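Ulp1-like SUMO protease (Chaetomium thermophilum, PDB 6DG4) probably removes SUMO from modified proteins as a cysteine protease of the Ulp1 (C48) family, this chain being its catalytic domain. Local coordinates at residues 156-161 and 193-198. Numbering follows the deposited sequence.
Sequences MAAGRG and APRQTN. With SO4 (sulfate ion), chain C.
Arg195 lays one face of its guanidinium over the methyl of Ala158, whose CB sits 3.4 Å above the plane, shifted toward the rim near NH2. Arg195 CG stands anti to the backbone N (chi1 -178°), and the bend at chi3 helps turn the guanidinium across Ala158. At the guanidinium edge Arg195 NH1 gives a nearly straight hydrogen bond to O1 of a sulfate ion, 2.8 Å long, and a second to a water that in turn donates to Met156 O and Gln196 O. In one of two conformers of Arg160, NH2 also donates to O3 of the sulfate, which probably comes from the crystallisation liquor and there bridges the two arginines. Ala157 to Arg160 form a type I' turn in the loop between strand 149-153 and helix 163-177 of the Ulp1 catalytic domain; the partner loop leads into helix 202-215. Ala193 N donates to Ala158 O (3.0 Å), while Ala193 CB rests on Gly159 CA. Gln196, extended beyond CG, crosses Met156 obliquely, its NE2 3.3 Å from Met156 CG; OE1 is hydrogen-bonded to Ser155 OG. An alanine in place of Gln196 would probably leave Ser155 OG without this partner and open a gap beside Met156 CG.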
loop_
_atom_site.group_PDB
_atom_site.type_symbol
_atom_site.label_atom_id
_atom_site.label_comp_id
_atom_site.label_asym_id
_atom_site.label_seq_id
_atom_site.Cartn_x
_atom_site.Cartn_y
_atom_site.Cartn_z
ATOM N N MET A 156 -14.561 3.024 -2.864
ATOM C CA MET A 156 -15.907 3.188 -3.406
ATOM C C MET A 156 -16.977 3.107 -2.330
ATOM O O MET A 156 -18.099 3.570 -2.559
ATOM C CB MET A 156 -16.160 2.176 -4.517
ATOM C CG MET A 156 -15.399 2.545 -5.763
ATOM S SD MET A 156 -15.576 1.369 -7.108
ATOM C CE MET A 156 -17.343 1.441 -7.391
ATOM N N ALA A 157 -16.653 2.549 -1.164
ATOM C CA ALA A 157 -17.584 2.439 -0.050
ATOM C C ALA A 157 -17.136 3.280 1.141
ATOM O O ALA A 157 -17.442 2.958 2.293
ATOM C CB ALA A 157 -17.754 0.974 0.353
ATOM N N ALA A 158 -16.417 4.369 0.875
ATOM C CA ALA A 158 -15.901 5.233 1.935
ATOM C C ALA A 158 -15.164 4.409 2.989
ATOM O O ALA A 158 -15.295 4.629 4.197
ATOM C CB ALA A 158 -17.012 6.087 2.551
ATOM N N GLY A 159 -14.384 3.435 2.514
ATOM C CA GLY A 159 -13.565 2.596 3.352
ATOM C C GLY A 159 -14.138 1.220 3.647
ATOM O O GLY A 159 -13.367 0.274 3.833
ATOM N N ARG A 160 -15.463 1.092 3.705
ATOM C CA ARG A 160 -16.082 -0.173 4.076
ATOM C C ARG A 160 -15.657 -1.274 3.111
ATOM O O ARG A 160 -15.454 -1.042 1.917
ATOM C CB ARG A 160 -17.606 -0.033 4.067
ATOM C CG ARG A 160 -18.338 -1.331 4.362
ATOM C CD ARG A 160 -19.855 -1.168 4.408
ATOM N NE ARG A 160 -20.440 -0.662 3.165
ATOM C CZ ARG A 160 -20.441 -1.312 2.001
ATOM N NH1 ARG A 160 -19.860 -2.500 1.888
ATOM N NH2 ARG A 160 -21.015 -0.760 0.941
ATOM N N GLY A 161 -15.534 -2.493 3.641
ATOM C CA GLY A 161 -15.005 -3.613 2.897
ATOM C C GLY A 161 -16.020 -4.693 2.539
ATOM O O GLY A 161 -17.143 -4.744 3.037
ATOM N N ALA A 193 -12.833 5.772 5.408
ATOM C CA ALA A 193 -11.783 6.361 4.595
ATOM C C ALA A 193 -12.435 7.276 3.576
ATOM O O ALA A 193 -13.647 7.190 3.345
ATOM C CB ALA A 193 -10.943 5.279 3.903
ATOM N N PRO A 194 -11.671 8.186 2.975
ATOM C CA PRO A 194 -12.270 9.110 2.008
ATOM C C PRO A 194 -12.962 8.374 0.873
ATOM O O PRO A 194 -12.514 7.321 0.417
ATOM C CB PRO A 194 -11.065 9.917 1.513
ATOM C CG PRO A 194 -10.152 9.933 2.705
ATOM C CD PRO A 194 -10.274 8.554 3.283
ATOM N N ARG A 195 -14.070 8.949 0.417
ATOM C CA ARG A 195 -14.912 8.322 -0.587
ATOM C C ARG A 195 -14.423 8.622 -1.996
ATOM O O ARG A 195 -14.068 9.760 -2.324
ATOM C CB ARG A 195 -16.351 8.819 -0.450
ATOM C CG ARG A 195 -17.318 8.186 -1.438
ATOM C CD ARG A 195 -18.739 8.659 -1.203
ATOM N NE ARG A 195 -19.284 8.153 0.053
ATOM C CZ ARG A 195 -19.778 6.928 0.215
ATOM N NH1 ARG A 195 -19.782 6.072 -0.802
ATOM N NH2 ARG A 195 -20.265 6.558 1.394
ATOM N N GLN A 196 -14.456 7.589 -2.829
ATOM C CA GLN A 196 -14.142 7.694 -4.240
ATOM C C GLN A 196 -15.396 7.984 -5.050
ATOM O O GLN A 196 -16.424 7.316 -4.892
ATOM C CB GLN A 196 -13.538 6.374 -4.721
ATOM C CG GLN A 196 -13.373 6.283 -6.220
ATOM C CD GLN A 196 -12.868 4.923 -6.655
ATOM O OE1 GLN A 196 -11.994 4.343 -6.015
ATOM N NE2 GLN A 196 -13.444 4.389 -7.723
ATOM N N THR A 197 -15.307 9.015 -5.890
ATOM C CA THR A 197 -16.234 9.272 -6.983
ATOM C C THR A 197 -15.662 8.819 -8.317
ATOM O O THR A 197 -16.374 8.220 -9.126
ATOM C CB THR A 197 -16.522 10.775 -7.077
ATOM O OG1 THR A 197 -17.115 11.233 -5.858
ATOM C CG2 THR A 197 -17.453 11.082 -8.245
ATOM N N ASN A 198 -14.370 9.077 -8.524
ATOM C CA ASN A 198 -13.696 8.870 -9.801
ATOM C C ASN A 198 -13.065 7.483 -9.866
ATOM O O ASN A 198 -12.186 7.172 -9.060
ATOM C CB ASN A 198 -12.559 9.897 -9.942
ATOM C CG ASN A 198 -13.010 11.344 -9.768
ATOM O OD1 ASN A 198 -14.079 11.744 -10.223
ATOM N ND2 ASN A 198 -12.158 12.146 -9.129
HETATM S S SO4 C . -21.767 3.044 0.274
HETATM O O1 SO4 C . -20.930 3.522 -0.824
HETATM O O2 SO4 C . -22.902 3.945 0.453
HETATM O O3 SO4 C . -22.255 1.705 -0.043
HETATM O O4 SO4 C . -20.981 3.003 1.505
HETATM O O HOH W 1 -18.531 6.142 -3.696
#